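Putative uncharacterized protein (Cricetid herpesvirus 2, PDB 4ZKQ) binds chemokines as a viral decoy receptor, and so probably blunts chemokine signalling during rodent gammaherpesvirus infection. Local coordinates at residues L22-R32 with I48-P59; S345-T353 with V361-K369. All coordinates share one frame; numbering follows the deposited sequence.

The two contacts follow one another along the chain: interaction 1 is complete before the residues of interaction 2 begin. Their centres lie 25 Å apart, and their nearest atoms come to about 7 Å without touching. Both rest on antiparallel strand pairing, but they belong to separate sheets. Interaction 1, residues 22-32 with 48-59, adds an outermost strand to a mixed sheet, the contact's centre lying about 12 Å from that of the chain; interaction 2, residues 345-353 with 361-369, is a hairpin contact whose centre lies about 23 Å from it. No chemokine is bound, so neither contact can be assigned to the binding surface.

Interaction 1 of 2, residues L22-R32 with I48-P59; sequences LTQDILFRKDR and ITQTCDKITYGP
Arg29 grips Asp53 side-on, one nitrogen to each carboxylate oxygen. Arg29 NE reaches Asp53 OD1 at 2.8 Å, almost straight and within the guanidinium plane, although it meets that oxygen from above the carboxylate plane. Arg29 NH2 donates to the syn lone pair of Asp53 OD2 at 2.9 Å. The two flat groups are turned 49° from each other, so the salt bridge is twisted. Arg29 CG sits between the backbone N and the carbonyl carbon (chi1 62°), and the chain then runs extended to NE. Thr51 O lies over one guanidinium face and Arg32 CA over the opposite one, which should limit the group's rotation. A water donates to both Leu27 O and Asp53 OD1 and accepts from Arg29 N, while Asp53 OD2 also accepts from the backbone N of Gly175.

Farther along, Asp25 and Tyr57 project on the same face of the sheet, and their side chains cross at about a right angle. Tyr57 OH donates to Asp25 OD2 at 2.6 Å; the carboxylate lies at the ring edge, its plane 74° from the ring's. On the other face, Gln24 OE1 receives only a weak bond from Lys54 NZ. Gln24 OE1 is also bound by Lys215 NZ, and Lys54 NZ forms a salt bridge with Glu384.

Leu27 points toward segment 48-59, and its CD1 fits between helix and strand, touching Cys52 CB at 3.7 Å, Ile48 CG2 from the helix and Ile55 CG2 from the strand. Cys52 is disulfide-bonded to Cys177, tying this junction to strand 175-181.

Reciprocal bonds between Asp25 and Ile55, N to O at 2.9 Å in each direction, fix the register. The arrangement is an antiparallel edge-strand pairing in a mixed beta sheet, with strand 54-59 running parallel to 175-181 on its other side.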
loop_
_atom_site.group_PDB
_atom_site.type_symbol
_atom_site.label_atom_id
_atom_site.label_comp_id
_atom_site.label_asym_id
_atom_site.label_seq_id
_atom_site.Cartn_x
_atom_site.Cartn_y
_atom_site.Cartn_z
ATOM N N LEU A 22 -10.897 5.769 -6.806
ATOM C CA LEU A 22 -9.792 6.183 -5.949
ATOM C C LEU A 22 -8.845 7.067 -6.731
ATOM O O LEU A 22 -8.688 6.892 -7.937
ATOM C CB LEU A 22 -9.015 4.976 -5.406
ATOM C CG LEU A 22 -9.798 3.878 -4.687
ATOM C CD1 LEU A 22 -8.868 2.734 -4.351
ATOM C CD2 LEU A 22 -10.467 4.400 -3.430
ATOM N N THR A 23 -8.208 8.009 -6.043
ATOM C CA THR A 23 -7.170 8.829 -6.657
ATOM C C THR A 23 -6.020 8.972 -5.679
ATOM O O THR A 23 -6.165 8.680 -4.488
ATOM C CB THR A 23 -7.689 10.233 -7.060
ATOM O OG1 THR A 23 -8.136 10.936 -5.898
ATOM C CG2 THR A 23 -8.841 10.130 -8.059
ATOM N N GLN A 24 -4.878 9.429 -6.172
ATOM C CA GLN A 24 -3.729 9.612 -5.301
ATOM C C GLN A 24 -2.993 10.915 -5.574
ATOM O O GLN A 24 -2.986 11.412 -6.704
ATOM C CB GLN A 24 -2.770 8.429 -5.437
ATOM C CG GLN A 24 -2.160 8.253 -6.828
ATOM C CD GLN A 24 -1.132 7.144 -6.871
ATOM O OE1 GLN A 24 -1.347 6.065 -6.327
ATOM N NE2 GLN A 24 0.001 7.409 -7.513
ATOM N N ASP A 25 -2.422 11.470 -4.509
ATOM C CA ASP A 25 -1.454 12.560 -4.586
ATOM C C ASP A 25 -0.093 12.038 -4.177
ATOM O O ASP A 25 0.007 11.275 -3.210
ATOM C CB ASP A 25 -1.818 13.715 -3.653
ATOM C CG ASP A 25 -3.084 14.439 -4.068
ATOM O OD1 ASP A 25 -3.435 14.400 -5.264
ATOM O OD2 ASP A 25 -3.719 15.054 -3.188
ATOM N N ILE A 26 0.952 12.460 -4.883
ATOM C CA ILE A 26 2.309 12.335 -4.359
ATOM C C ILE A 26 2.592 13.574 -3.518
ATOM O O ILE A 26 2.343 14.697 -3.954
ATOM C CB ILE A 26 3.368 12.211 -5.470
ATOM C CG1 ILE A 26 2.934 11.176 -6.506
ATOM C CG2 ILE A 26 4.740 11.864 -4.873
ATOM C CD1 ILE A 26 2.650 9.804 -5.922
ATOM N N LEU A 27 3.107 13.371 -2.315
ATOM C CA LEU A 27 3.315 14.480 -1.395
ATOM C C LEU A 27 4.793 14.843 -1.363
ATOM O O LEU A 27 5.635 14.103 -1.869
ATOM C CB LEU A 27 2.805 14.117 0.002
ATOM C CG LEU A 27 1.321 13.724 0.039
ATOM C CD1 LEU A 27 0.932 13.084 1.374
ATOM C CD2 LEU A 27 0.415 14.907 -0.253
ATOM N N PHE A 28 5.097 15.990 -0.770
ATOM C CA PHE A 28 6.473 16.450 -0.654
ATOM C C PHE A 28 6.733 16.875 0.784
ATOM O O PHE A 28 6.669 18.057 1.107
ATOM C CB PHE A 28 6.718 17.613 -1.629
ATOM C CG PHE A 28 8.175 17.930 -1.879
ATOM C CD1 PHE A 28 9.179 17.030 -1.562
ATOM C CD2 PHE A 28 8.533 19.145 -2.439
ATOM C CE1 PHE A 28 10.507 17.335 -1.802
ATOM C CE2 PHE A 28 9.858 19.453 -2.677
ATOM C CZ PHE A 28 10.843 18.550 -2.356
ATOM N N ARG A 29 7.012 15.920 1.666
ATOM C CA ARG A 29 7.156 16.274 3.067
ATOM C C ARG A 29 8.526 16.906 3.309
ATOM O O ARG A 29 9.503 16.634 2.606
ATOM C CB ARG A 29 6.943 15.068 3.983
ATOM C CG ARG A 29 7.904 13.935 3.824
ATOM C CD ARG A 29 7.526 12.867 4.833
ATOM N NE ARG A 29 8.034 11.542 4.493
ATOM C CZ ARG A 29 8.609 10.696 5.346
ATOM N NH1 ARG A 29 8.806 11.018 6.624
ATOM N NH2 ARG A 29 9.001 9.512 4.909
ATOM N N LYS A 30 8.560 17.773 4.311
ATOM C CA LYS A 30 9.728 18.579 4.638
ATOM C C LYS A 30 10.869 17.723 5.176
ATOM O O LYS A 30 12.034 17.950 4.847
ATOM C CB LYS A 30 9.310 19.639 5.664
ATOM C CG LYS A 30 10.331 20.700 5.993
ATOM C CD LYS A 30 9.662 21.860 6.733
ATOM C CE LYS A 30 9.022 21.408 8.041
ATOM N NZ LYS A 30 8.468 22.546 8.829
ATOM N N ASP A 31 10.519 16.731 5.992
ATOM C CA ASP A 31 11.492 15.884 6.679
ATOM C C ASP A 31 11.238 14.406 6.408
ATOM O O ASP A 31 10.364 13.781 7.018
ATOM C CB ASP A 31 11.448 16.152 8.184
ATOM C CG ASP A 31 12.477 15.342 8.961
ATOM O OD1 ASP A 31 13.315 14.649 8.348
ATOM O OD2 ASP A 31 12.447 15.412 10.202
ATOM N N ARG A 32 12.026 13.841 5.508
ATOM C CA ARG A 32 11.845 12.453 5.112
ATOM C C ARG A 32 12.355 11.466 6.162
ATOM O O ARG A 32 12.288 10.252 5.958
ATOM C CB ARG A 32 12.528 12.205 3.775
ATOM C CG ARG A 32 11.767 12.804 2.608
ATOM C CD ARG A 32 12.579 12.753 1.333
ATOM N NE ARG A 32 13.772 13.590 1.415
ATOM C CZ ARG A 32 13.817 14.878 1.086
ATOM N NH1 ARG A 32 12.734 15.506 0.640
ATOM N NH2 ARG A 32 14.960 15.543 1.202
ATOM N N ILE A 48 -0.210 13.216 8.326
ATOM C CA ILE A 48 -0.009 13.085 6.891
ATOM C C ILE A 48 1.085 14.052 6.416
ATOM O O ILE A 48 2.020 13.662 5.707
ATOM C CB ILE A 48 -1.314 13.345 6.116
ATOM C CG1 ILE A 48 -2.323 12.237 6.436
ATOM C CG2 ILE A 48 -1.043 13.411 4.608
ATOM C CD1 ILE A 48 -3.724 12.542 6.014
ATOM N N THR A 49 0.962 15.311 6.821
ATOM C CA THR A 49 1.952 16.335 6.479
ATOM C C THR A 49 3.369 15.911 6.829
ATOM O O THR A 49 4.304 16.134 6.063
ATOM C CB THR A 49 1.648 17.659 7.208
ATOM O OG1 THR A 49 0.487 18.249 6.625
ATOM C CG2 THR A 49 2.823 18.646 7.111
ATOM N N GLN A 50 3.535 15.302 7.994
ATOM C CA GLN A 50 4.875 15.015 8.477
ATOM C C GLN A 50 5.467 13.690 7.986
ATOM O O GLN A 50 6.682 13.598 7.854
ATOM C CB GLN A 50 4.886 15.030 10.004
ATOM C CG GLN A 50 4.633 16.416 10.594
ATOM C CD GLN A 50 4.646 16.415 12.113
ATOM O OE1 GLN A 50 5.172 15.498 12.742
ATOM N NE2 GLN A 50 4.050 17.441 12.709
ATOM N N THR A 51 4.638 12.676 7.718
ATOM C CA THR A 51 5.163 11.311 7.530
ATOM C C THR A 51 4.725 10.574 6.258
ATOM O O THR A 51 5.224 9.482 5.986
ATOM C CB THR A 51 4.790 10.418 8.741
ATOM O OG1 THR A 51 3.374 10.195 8.776
ATOM C CG2 THR A 51 5.241 11.082 10.046
ATOM N N CYS A 52 3.821 11.160 5.477
ATOM C CA CYS A 52 3.364 10.533 4.236
ATOM C C CYS A 52 4.100 11.053 3.006
ATOM O O CYS A 52 4.315 12.251 2.872
ATOM C CB CYS A 52 1.860 10.760 4.062
ATOM S SG CYS A 52 0.822 9.878 5.274
ATOM N N ASP A 53 4.457 10.141 2.102
ATOM C CA ASP A 53 5.100 10.499 0.839
ATOM C C ASP A 53 4.106 10.394 -0.307
ATOM O O ASP A 53 4.312 10.951 -1.383
ATOM C CB ASP A 53 6.320 9.604 0.595
ATOM C CG ASP A 53 7.369 9.759 1.679
ATOM O OD1 ASP A 53 7.935 10.867 1.777
ATOM O OD2 ASP A 53 7.608 8.796 2.448
ATOM N N LYS A 54 3.001 9.708 -0.044
ATOM C CA LYS A 54 1.966 9.504 -1.031
ATOM C C LYS A 54 0.662 9.242 -0.293
ATOM O O LYS A 54 0.679 8.667 0.795
ATOM C CB LYS A 54 2.349 8.335 -1.944
ATOM C CG LYS A 54 1.200 7.628 -2.624
ATOM C CD LYS A 54 1.719 6.539 -3.559
ATOM C CE LYS A 54 0.644 5.529 -3.865
ATOM N NZ LYS A 54 1.019 4.632 -4.983
ATOM N N ILE A 55 -0.462 9.662 -0.867
ATOM C CA ILE A 55 -1.748 9.398 -0.240
ATOM C C ILE A 55 -2.829 9.050 -1.267
ATOM O O ILE A 55 -2.930 9.664 -2.325
ATOM C CB ILE A 55 -2.193 10.590 0.622
ATOM C CG1 ILE A 55 -3.427 10.211 1.452
ATOM C CG2 ILE A 55 -2.441 11.828 -0.235
ATOM C CD1 ILE A 55 -3.691 11.168 2.589
ATOM N N THR A 56 -3.607 8.027 -0.932
ATOM C CA THR A 56 -4.720 7.571 -1.751
ATOM C C THR A 56 -6.001 7.931 -1.022
ATOM O O THR A 56 -6.098 7.727 0.184
ATOM C CB THR A 56 -4.654 6.054 -2.000
ATOM O OG1 THR A 56 -3.543 5.755 -2.858
ATOM C CG2 THR A 56 -5.948 5.524 -2.653
ATOM N N TYR A 57 -6.961 8.500 -1.746
ATOM C CA TYR A 57 -8.245 8.881 -1.170
ATOM C C TYR A 57 -9.319 7.862 -1.549
ATOM O O TYR A 57 -9.347 7.372 -2.679
ATOM C CB TYR A 57 -8.664 10.271 -1.653
ATOM C CG TYR A 57 -7.623 11.338 -1.467
ATOM C CD1 TYR A 57 -7.497 12.009 -0.256
ATOM C CD2 TYR A 57 -6.768 11.690 -2.505
ATOM C CE1 TYR A 57 -6.542 12.994 -0.083
ATOM C CE2 TYR A 57 -5.812 12.671 -2.338
ATOM C CZ TYR A 57 -5.704 13.320 -1.127
ATOM O OH TYR A 57 -4.757 14.307 -0.957
ATOM N N GLY A 58 -10.195 7.536 -0.608
ATOM C CA GLY A 58 -11.283 6.614 -0.892
ATOM C C GLY A 58 -12.429 6.706 0.096
ATOM O O GLY A 58 -12.386 7.490 1.039
ATOM N N PRO A 59 -13.483 5.910 -0.131
ATOM C CA PRO A 59 -14.674 5.897 0.714
ATOM C C PRO A 59 -14.568 4.893 1.856
ATOM O O PRO A 59 -14.174 3.753 1.621
ATOM C CB PRO A 59 -15.775 5.476 -0.266
ATOM C CG PRO A 59 -15.076 4.513 -1.172
ATOM C CD PRO A 59 -13.634 5.011 -1.287
HETATM O O HOH W 1 7.641 13.237 0.328
HETATM O O HOH W 2 8.080 16.155 7.382
#

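Interaction 2 of 2, residues S345-T353 with V361-K369; sequences SKCYPFRLT and VRLDVRVEK
Asp364 spreads its carboxylate between two arginines. From the facing strand, Arg351 NH1 reaches Asp364 OD2 at 2.8 Å, in its own guanidinium plane but well above that of the carboxylate; the two planes are 63° apart. A bend at chi3 (-52°) turns the arginine tip back to this oxygen. Asp364 OD1 takes Arg362 NE on its syn lone pair at 2.8 Å, in a nearly straight bond, and also has Ser292 OG as a hydrogen-bond partner. Water 3 lies 2.9 Å from Asp364 OD2 and 2.8 Å from Thr353 OG1, and it also sits at Arg362 O, adding a bridge between the strands.

The backbone bonds are regular. Asp364 N donates to Arg351 O at 2.8 Å and Arg351 N to Asp364 O at 3.0 Å; Thr353 and Arg362 exchange a similar pair, and Arg366 N closes on Pro349 O.

Opposite these polar groups, Phe350 lies alongside Val365, while Leu352 CD1 packs on Val361 CG1 at 3.5 Å. Phe350 and Leu352 also touch strands 324-330 and 378-384. The pairing forms a beta hairpin: strand 350-355 is outermost in its sheet, and strand 360-366 runs between it and antiparallel strand 290-296.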
loop_
_atom_site.group_PDB
_atom_site.type_symbol
_atom_site.label_atom_id
_atom_site.label_comp_id
_atom_site.label_asym_id
_atom_site.label_seq_id
_atom_site.Cartn_x
_atom_site.Cartn_y
_atom_site.Cartn_z
ATOM N N SER A 345 18.184 6.698 5.011
ATOM C CA SER A 345 19.558 7.197 5.101
ATOM C C SER A 345 20.423 6.756 3.917
ATOM O O SER A 345 21.060 7.583 3.264
ATOM C CB SER A 345 20.200 6.735 6.415
ATOM O OG SER A 345 21.560 7.109 6.476
ATOM N N LYS A 346 20.433 5.455 3.642
ATOM C CA LYS A 346 21.331 4.908 2.632
ATOM C C LYS A 346 20.642 3.874 1.742
ATOM O O LYS A 346 19.856 3.060 2.228
ATOM C CB LYS A 346 22.543 4.278 3.316
ATOM C CG LYS A 346 22.184 3.087 4.194
ATOM C CD LYS A 346 23.384 2.575 4.966
ATOM C CE LYS A 346 23.005 1.394 5.846
ATOM N NZ LYS A 346 22.453 0.257 5.056
ATOM N N CYS A 347 20.941 3.904 0.446
ATOM C CA CYS A 347 20.464 2.874 -0.472
ATOM C C CYS A 347 21.649 2.289 -1.214
ATOM O O CYS A 347 22.088 2.820 -2.232
ATOM C CB CYS A 347 19.445 3.431 -1.463
ATOM S SG CYS A 347 18.863 2.202 -2.658
ATOM N N TYR A 348 22.163 1.180 -0.701
ATOM C CA TYR A 348 23.364 0.584 -1.260
ATOM C C TYR A 348 23.133 -0.117 -2.602
ATOM O O TYR A 348 23.944 0.031 -3.515
ATOM C CB TYR A 348 23.969 -0.397 -0.254
ATOM C CG TYR A 348 24.643 0.278 0.925
ATOM C CD1 TYR A 348 25.459 1.389 0.745
ATOM C CD2 TYR A 348 24.460 -0.195 2.217
ATOM C CE1 TYR A 348 26.074 2.007 1.814
ATOM C CE2 TYR A 348 25.072 0.417 3.293
ATOM C CZ TYR A 348 25.878 1.518 3.086
ATOM O OH TYR A 348 26.490 2.133 4.154
ATOM N N PRO A 349 22.028 -0.875 -2.735
ATOM C CA PRO A 349 21.838 -1.639 -3.976
ATOM C C PRO A 349 21.505 -0.802 -5.211
ATOM O O PRO A 349 21.839 -1.221 -6.320
ATOM C CB PRO A 349 20.656 -2.562 -3.647
ATOM C CG PRO A 349 20.497 -2.519 -2.180
ATOM C CD PRO A 349 20.980 -1.179 -1.748
ATOM N N PHE A 350 20.861 0.349 -5.035
ATOM C CA PHE A 350 20.309 1.073 -6.178
ATOM C C PHE A 350 20.707 2.534 -6.243
ATOM O O PHE A 350 20.818 3.211 -5.219
ATOM C CB PHE A 350 18.785 0.985 -6.158
ATOM C CG PHE A 350 18.257 -0.415 -5.985
ATOM C CD1 PHE A 350 18.398 -1.350 -6.993
ATOM C CD2 PHE A 350 17.602 -0.784 -4.824
ATOM C CE1 PHE A 350 17.902 -2.634 -6.843
ATOM C CE2 PHE A 350 17.104 -2.066 -4.666
ATOM C CZ PHE A 350 17.253 -2.992 -5.680
ATOM N N ARG A 351 20.907 3.011 -7.466
ATOM C CA ARG A 351 21.060 4.434 -7.728
ATOM C C ARG A 351 20.119 4.815 -8.849
ATOM O O ARG A 351 20.031 4.130 -9.868
ATOM C CB ARG A 351 22.501 4.797 -8.098
ATOM C CG ARG A 351 22.714 6.296 -8.315
ATOM C CD ARG A 351 24.094 6.626 -8.890
ATOM N NE ARG A 351 25.184 6.034 -8.112
ATOM C CZ ARG A 351 25.913 4.987 -8.493
ATOM N NH1 ARG A 351 25.696 4.390 -9.662
ATOM N NH2 ARG A 351 26.875 4.535 -7.701
ATOM N N LEU A 352 19.410 5.917 -8.649
ATOM C CA LEU A 352 18.445 6.390 -9.618
ATOM C C LEU A 352 18.802 7.819 -9.996
ATOM O O LEU A 352 19.007 8.665 -9.128
ATOM C CB LEU A 352 17.033 6.308 -9.038
ATOM C CG LEU A 352 15.860 6.560 -9.978
ATOM C CD1 LEU A 352 15.739 5.437 -10.982
ATOM C CD2 LEU A 352 14.574 6.692 -9.176
ATOM N N THR A 353 18.893 8.074 -11.294
ATOM C CA THR A 353 19.219 9.404 -11.787
ATOM C C THR A 353 18.367 9.723 -12.994
ATOM O O THR A 353 17.971 8.826 -13.740
ATOM C CB THR A 353 20.713 9.523 -12.159
ATOM O OG1 THR A 353 21.040 8.554 -13.160
ATOM C CG2 THR A 353 21.589 9.288 -10.942
ATOM N N VAL A 361 15.777 8.139 -17.704
ATOM C CA VAL A 361 16.072 7.644 -16.374
ATOM C C VAL A 361 17.188 6.632 -16.484
ATOM O O VAL A 361 17.255 5.879 -17.456
ATOM C CB VAL A 361 14.844 6.990 -15.713
ATOM C CG1 VAL A 361 15.208 6.383 -14.362
ATOM C CG2 VAL A 361 13.742 8.000 -15.542
ATOM N N ARG A 362 18.058 6.624 -15.485
ATOM C CA ARG A 362 19.060 5.585 -15.352
ATOM C C ARG A 362 18.951 4.930 -13.981
ATOM O O ARG A 362 19.004 5.601 -12.944
ATOM C CB ARG A 362 20.465 6.151 -15.572
ATOM C CG ARG A 362 21.578 5.147 -15.305
ATOM C CD ARG A 362 22.945 5.694 -15.702
ATOM N NE ARG A 362 24.036 4.867 -15.187
ATOM C CZ ARG A 362 25.297 4.935 -15.610
ATOM N NH1 ARG A 362 25.642 5.786 -16.568
ATOM N NH2 ARG A 362 26.220 4.144 -15.080
ATOM N N LEU A 363 18.778 3.614 -14.000
ATOM C CA LEU A 363 18.806 2.791 -12.801
ATOM C C LEU A 363 20.082 1.966 -12.750
ATOM O O LEU A 363 20.340 1.161 -13.646
ATOM C CB LEU A 363 17.594 1.857 -12.760
ATOM C CG LEU A 363 17.547 0.858 -11.602
ATOM C CD1 LEU A 363 17.376 1.568 -10.272
ATOM C CD2 LEU A 363 16.431 -0.147 -11.817
ATOM N N ASP A 364 20.872 2.164 -11.698
ATOM C CA ASP A 364 22.057 1.351 -11.462
ATOM C C ASP A 364 21.769 0.338 -10.377
ATOM O O ASP A 364 21.250 0.682 -9.315
ATOM C CB ASP A 364 23.250 2.218 -11.065
ATOM C CG ASP A 364 23.598 3.239 -12.117
ATOM O OD1 ASP A 364 23.610 2.878 -13.312
ATOM O OD2 ASP A 364 23.849 4.406 -11.752
ATOM N N VAL A 365 22.092 -0.917 -10.666
ATOM C CA VAL A 365 21.934 -1.999 -9.714
ATOM C C VAL A 365 23.298 -2.563 -9.352
ATOM O O VAL A 365 23.974 -3.142 -10.199
ATOM C CB VAL A 365 21.060 -3.130 -10.285
ATOM C CG1 VAL A 365 20.851 -4.208 -9.245
ATOM C CG2 VAL A 365 19.725 -2.585 -10.770
ATOM N N ARG A 366 23.702 -2.394 -8.099
ATOM C CA ARG A 366 24.970 -2.946 -7.640
ATOM C C ARG A 366 24.845 -4.461 -7.539
ATOM O O ARG A 366 23.844 -4.977 -7.036
ATOM C CB ARG A 366 25.377 -2.343 -6.292
ATOM C CG ARG A 366 26.802 -2.669 -5.870
ATOM C CD ARG A 366 27.079 -2.236 -4.438
ATOM N NE ARG A 366 27.750 -3.296 -3.687
ATOM C CZ ARG A 366 29.065 -3.388 -3.495
ATOM N NH1 ARG A 366 29.891 -2.472 -3.983
ATOM N NH2 ARG A 366 29.558 -4.404 -2.800
ATOM N N VAL A 367 25.857 -5.168 -8.036
ATOM C CA VAL A 367 25.868 -6.627 -8.020
ATOM C C VAL A 367 27.260 -7.146 -7.667
ATOM O O VAL A 367 28.240 -6.404 -7.731
ATOM C CB VAL A 367 25.435 -7.212 -9.384
ATOM C CG1 VAL A 367 24.000 -6.817 -9.706
ATOM C CG2 VAL A 367 26.376 -6.753 -10.490
ATOM N N GLU A 368 27.340 -8.422 -7.298
ATOM C CA GLU A 368 28.614 -9.044 -6.947
ATOM C C GLU A 368 29.338 -9.586 -8.183
ATOM O O GLU A 368 28.871 -9.423 -9.311
ATOM C CB GLU A 368 28.388 -10.159 -5.924
ATOM C CG GLU A 368 28.095 -9.644 -4.524
ATOM C CD GLU A 368 27.569 -10.725 -3.602
ATOM O OE1 GLU A 368 27.739 -11.920 -3.924
ATOM O OE2 GLU A 368 26.980 -10.378 -2.557
ATOM N N LYS A 369 30.480 -10.230 -7.957
ATOM C CA LYS A 369 31.392 -10.618 -9.032
ATOM C C LYS A 369 30.827 -11.685 -9.968
ATOM O O LYS A 369 30.731 -11.472 -11.177
ATOM C CB LYS A 369 32.711 -11.097 -8.439
HETATM O O HOH W 3 21.473 6.109 -11.773
#